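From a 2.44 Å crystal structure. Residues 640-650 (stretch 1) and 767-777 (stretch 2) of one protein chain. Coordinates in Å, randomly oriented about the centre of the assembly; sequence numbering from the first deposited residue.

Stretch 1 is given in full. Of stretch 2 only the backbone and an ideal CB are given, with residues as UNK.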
# COMPACT_ATOMS: atom_id res chain seq x y z
N ASP A 640 35.80 -6.70 2.35
CA ASP A 640 35.51 -5.33 1.94
C ASP A 640 36.22 -5.12 0.61
O ASP A 640 37.35 -5.57 0.42
CB ASP A 640 36.06 -4.39 3.01
CG ASP A 640 35.18 -3.19 3.26
OD1 ASP A 640 33.94 -3.33 3.38
OD2 ASP A 640 35.74 -2.09 3.36
N ARG A 641 35.56 -4.48 -0.33
CA ARG A 641 36.18 -4.39 -1.62
C ARG A 641 36.25 -2.93 -2.05
O ARG A 641 35.22 -2.29 -2.22
CB ARG A 641 35.44 -5.26 -2.61
CG ARG A 641 36.20 -5.41 -3.91
CD ARG A 641 35.39 -6.30 -4.82
NE ARG A 641 35.95 -6.32 -6.17
CZ ARG A 641 35.21 -6.29 -7.27
NH1 ARG A 641 33.89 -6.21 -7.17
NH2 ARG A 641 35.77 -6.34 -8.47
N LYS A 642 37.47 -2.44 -2.22
CA LYS A 642 37.74 -1.05 -2.58
C LYS A 642 37.38 -0.73 -4.04
O LYS A 642 38.00 -1.25 -4.99
CB LYS A 642 39.20 -0.68 -2.26
CG LYS A 642 39.62 0.77 -2.54
CD LYS A 642 39.31 1.75 -1.40
CE LYS A 642 40.05 3.08 -1.55
NZ LYS A 642 39.67 3.83 -2.79
N ALA A 643 36.35 0.11 -4.18
CA ALA A 643 35.95 0.76 -5.43
C ALA A 643 36.88 1.93 -5.73
O ALA A 643 37.31 2.60 -4.80
CB ALA A 643 34.51 1.26 -5.30
N VAL A 644 37.22 2.17 -6.99
CA VAL A 644 37.96 3.42 -7.32
C VAL A 644 37.04 4.64 -7.38
O VAL A 644 37.38 5.71 -6.87
CB VAL A 644 38.89 3.33 -8.56
CG1 VAL A 644 40.20 2.66 -8.19
CG2 VAL A 644 38.23 2.64 -9.74
N CYS A 645 35.88 4.49 -8.00
CA CYS A 645 34.86 5.54 -7.97
C CYS A 645 33.53 5.01 -7.47
O CYS A 645 33.26 3.81 -7.59
CB CYS A 645 34.69 6.16 -9.34
SG CYS A 645 36.25 6.65 -10.08
N GLN A 646 32.72 5.91 -6.92
CA GLN A 646 31.39 5.62 -6.41
C GLN A 646 30.52 6.87 -6.54
O GLN A 646 30.81 7.91 -5.93
CB GLN A 646 31.50 5.17 -4.96
CG GLN A 646 30.24 4.60 -4.34
CD GLN A 646 30.55 3.50 -3.34
OE1 GLN A 646 31.70 3.36 -2.87
NE2 GLN A 646 29.53 2.71 -3.01
N TRP A 647 29.44 6.75 -7.32
CA TRP A 647 28.59 7.87 -7.72
C TRP A 647 27.12 7.62 -7.46
O TRP A 647 26.69 6.46 -7.42
CB TRP A 647 28.74 8.14 -9.21
CG TRP A 647 30.12 8.57 -9.60
CD1 TRP A 647 30.81 9.65 -9.12
CD2 TRP A 647 30.98 7.95 -10.58
NE1 TRP A 647 32.04 9.72 -9.71
CE2 TRP A 647 32.17 8.70 -10.62
CE3 TRP A 647 30.85 6.83 -11.42
CZ2 TRP A 647 33.23 8.37 -11.46
CZ3 TRP A 647 31.92 6.50 -12.27
CH2 TRP A 647 33.09 7.27 -12.27
N ASN A 648 26.40 8.73 -7.27
CA ASN A 648 24.94 8.86 -7.36
C ASN A 648 24.65 9.58 -8.67
O ASN A 648 25.56 10.12 -9.30
CB ASN A 648 24.39 9.65 -6.18
CG ASN A 648 25.08 11.03 -5.99
OD1 ASN A 648 24.84 12.00 -6.75
ND2 ASN A 648 25.95 11.11 -4.97
N ALA A 649 23.39 9.63 -9.08
CA ALA A 649 23.07 10.16 -10.42
C ALA A 649 23.44 11.64 -10.69
O ALA A 649 23.54 12.05 -11.85
CB ALA A 649 21.62 9.89 -10.76
N ALA A 650 23.65 12.41 -9.61
CA ALA A 650 23.89 13.86 -9.71
C ALA A 650 25.37 14.25 -9.59
O ALA A 650 25.72 15.41 -9.84
CB ALA A 650 23.04 14.62 -8.69
N UNK A 767 15.75 3.92 -13.95
CA UNK A 767 16.07 4.73 -12.79
C UNK A 767 17.37 4.25 -12.21
O UNK A 767 17.44 3.12 -11.71
CB UNK A 767 14.95 4.68 -11.74
N UNK A 768 18.37 5.12 -12.29
CA UNK A 768 19.71 4.85 -11.77
C UNK A 768 19.77 5.10 -10.28
O UNK A 768 19.23 6.09 -9.78
CB UNK A 768 20.75 5.71 -12.49
N UNK A 769 20.44 4.19 -9.57
CA UNK A 769 20.64 4.27 -8.12
C UNK A 769 22.11 4.49 -7.81
O UNK A 769 22.45 5.51 -7.25
CB UNK A 769 20.14 3.00 -7.43
N UNK A 770 22.97 3.55 -8.16
CA UNK A 770 24.41 3.67 -7.86
C UNK A 770 25.27 3.25 -9.04
O UNK A 770 24.80 2.55 -9.93
CB UNK A 770 24.77 2.82 -6.64
N UNK A 771 26.51 3.71 -9.04
CA UNK A 771 27.55 3.24 -9.95
C UNK A 771 28.83 3.08 -9.10
O UNK A 771 29.18 3.98 -8.33
CB UNK A 771 27.76 4.20 -11.12
N UNK A 772 29.51 1.93 -9.23
CA UNK A 772 30.85 1.74 -8.65
C UNK A 772 31.88 1.31 -9.69
O UNK A 772 31.53 0.84 -10.78
CB UNK A 772 30.79 0.70 -7.53
N UNK A 773 33.17 1.48 -9.38
CA UNK A 773 34.22 1.28 -10.40
C UNK A 773 35.16 0.06 -10.32
O UNK A 773 35.24 -0.66 -11.30
CB UNK A 773 35.11 2.53 -10.38
N UNK A 774 35.89 -0.17 -9.23
CA UNK A 774 36.80 -1.37 -9.11
C UNK A 774 37.85 -1.63 -10.24
O UNK A 774 37.49 -1.90 -11.40
CB UNK A 774 35.92 -2.62 -9.02
N UNK A 775 39.13 -1.61 -9.86
CA UNK A 775 40.24 -1.85 -10.80
C UNK A 775 40.20 -3.19 -11.58
O UNK A 775 39.68 -3.19 -12.70
CB UNK A 775 41.55 -1.79 -10.02
N UNK A 776 40.71 -4.29 -11.02
CA UNK A 776 40.64 -5.66 -11.63
C UNK A 776 41.38 -5.91 -12.97
O UNK A 776 41.53 -5.01 -13.80
CB UNK A 776 39.17 -6.00 -11.86
N UNK A 777 41.80 -7.17 -13.19
CA UNK A 777 42.63 -7.55 -14.36
C UNK A 777 42.05 -8.53 -15.38
O UNK A 777 41.97 -8.23 -16.58
CB UNK A 777 43.93 -8.16 -13.84

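The backbone sets the frame before any side chain is placed. Near Gln646 and Trp647 the two stretches run antiparallel, with Trp647 CA 5.2 Å from CA of 771 and Gln646 CA 4.5 Å from CA of 772. Trp647 N donates to O of 771 (3.0 Å, 167°) and N of 771 donates to Trp647 O (3.2 Å, 156°).

Position 767 has nothing of stretch 1 within 5.5 Å of its ideal CB, so the contact leaves the choice open; it is Ile767. At 768 the CA-to-CB bond points toward stretch 1, and the ideal CB lies 4.6 Å from Ala649 CB. That small methyl leaves room for a medium or large apolar group. Leu768 takes the place, its CD2 4.1 Å from Ala649 CB.

Position 769 points away and is unconstrained here; it is Asp769, whose OD2 is hydrogen-bonded elsewhere in the structure. At 770 CB points sideways, 4.2 Å from Trp647 O, and many residues would serve. Gln770 makes little side-chain contact.

Position 771 shares a sheet face with Trp647, and its ideal CB is 4.1 Å from Trp647 CE3. A strand phi/psi of -137/131 beside an indole favours a compact apolar group, beta-branched ones being natural candidates. Val771, with chi1 t, brings CG1 to 3.7 Å from Trp647 CE3, near the plane of the ring and at its edge.

Position 772 turns to the other face, with Gln646. Its ideal CB is 4.4 Å from Ala643 CB and 5.0 Å from Gln646 CD, suggesting a flexible, largely apolar chain such as Leu or Met, though Gln could also lie along Gln646. Met772, modelled as selenomethionine, places CE 3.3 Å from Gln646 NE2, while its CA makes a CA-H...O contact with Cys645 O (3.3 Å).

At 773 the ideal CB is tight, 3.2 Å from both Cys645 N and Val644 CG2. The surroundings, Val644, Cys645 SG and the Trp647 ring, call for an apolar chain. In Leu773 the modelled CB relaxes to 3.5 Å from Val644 CG2; CD2 reaches Cys645 SG (3.6 Å) and Trp647 CH2 (3.5 Å). Its N gives a weak hydrogen bond to Cys645 O (2.9 Å, 125°).

Position 774 has a positive phi (53/118), a setting in which glycine or asparagine might be expected. Yet Arg641 NH2 lies 3.8 Å from the ideal CB, and Ala643 is close by, so a flat ring would also suit. Tyr774 inserts its ring between them: the guanidinium stacks on one face (centres 4.1 Å apart, planes at 4°, a cation-pi arrangement), and Ala643 CB sits over the opposite face, 4.0 Å from the ring centroid.

At 775 the ideal CB is 5.0 Å from Val644 CG1, a loose constraint that admits polar or apolar chains. Glu775 brings OE1 to 3.2 Å from Val644 CG1, and the same oxygen is hydrogen-bonded elsewhere in the structure.

Position 776, again with positive phi, has Arg641 NH2 4.8 Å from its ideal CB; small or medium chains fit. Val776 CG1 lies 3.3 Å from Arg641 NH2, at the guanidinium edge. Position 777 is out of reach; it is Asn777.

Stretch 2 767-777: ILDQVMLYEVN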
# COMPACT_ATOMS: atom_id res chain seq x y z
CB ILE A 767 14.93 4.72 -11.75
CG1 ILE A 767 13.70 5.41 -12.32
CG2 ILE A 767 15.34 5.46 -10.49
CD1 ILE A 767 12.43 4.66 -12.00
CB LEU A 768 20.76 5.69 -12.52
CG LEU A 768 22.23 5.45 -12.11
CD1 LEU A 768 22.78 4.09 -12.52
CD2 LEU A 768 23.15 6.56 -12.61
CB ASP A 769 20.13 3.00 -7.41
CG ASP A 769 19.75 3.24 -5.96
OD1 ASP A 769 19.59 4.41 -5.63
OD2 ASP A 769 19.58 2.29 -5.15
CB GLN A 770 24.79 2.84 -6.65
CG GLN A 770 24.07 3.28 -5.39
CD GLN A 770 24.28 2.34 -4.21
OE1 GLN A 770 23.90 1.17 -4.27
NE2 GLN A 770 24.88 2.84 -3.15
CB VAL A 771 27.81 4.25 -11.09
CG1 VAL A 771 28.90 3.71 -12.01
CG2 VAL A 771 26.55 4.53 -11.93
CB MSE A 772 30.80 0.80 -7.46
CG MSE A 772 30.01 1.41 -6.31
SE MSE A 772 28.14 0.80 -6.42
CE MSE A 772 27.82 0.29 -4.54
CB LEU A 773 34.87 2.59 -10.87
CG LEU A 773 34.56 2.99 -12.34
CD1 LEU A 773 33.12 2.86 -12.82
CD2 LEU A 773 35.05 4.39 -12.64
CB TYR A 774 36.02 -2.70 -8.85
CG TYR A 774 34.93 -2.57 -7.81
CD1 TYR A 774 35.23 -2.47 -6.44
CD2 TYR A 774 33.59 -2.52 -8.21
CE1 TYR A 774 34.21 -2.33 -5.49
CE2 TYR A 774 32.58 -2.39 -7.28
CZ TYR A 774 32.88 -2.28 -5.93
OH TYR A 774 31.84 -2.15 -5.06
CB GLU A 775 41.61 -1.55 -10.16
CG GLU A 775 42.19 -0.23 -10.66
CD GLU A 775 42.91 0.60 -9.60
OE1 GLU A 775 42.92 1.85 -9.76
OE2 GLU A 775 43.48 0.04 -8.63
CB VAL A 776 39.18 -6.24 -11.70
CG1 VAL A 776 38.35 -5.80 -10.51
CG2 VAL A 776 38.49 -5.92 -13.02
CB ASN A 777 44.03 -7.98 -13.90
CG ASN A 777 45.00 -6.80 -13.83
OD1 ASN A 777 45.45 -6.41 -12.75
ND2 ASN A 777 45.28 -6.20 -14.99
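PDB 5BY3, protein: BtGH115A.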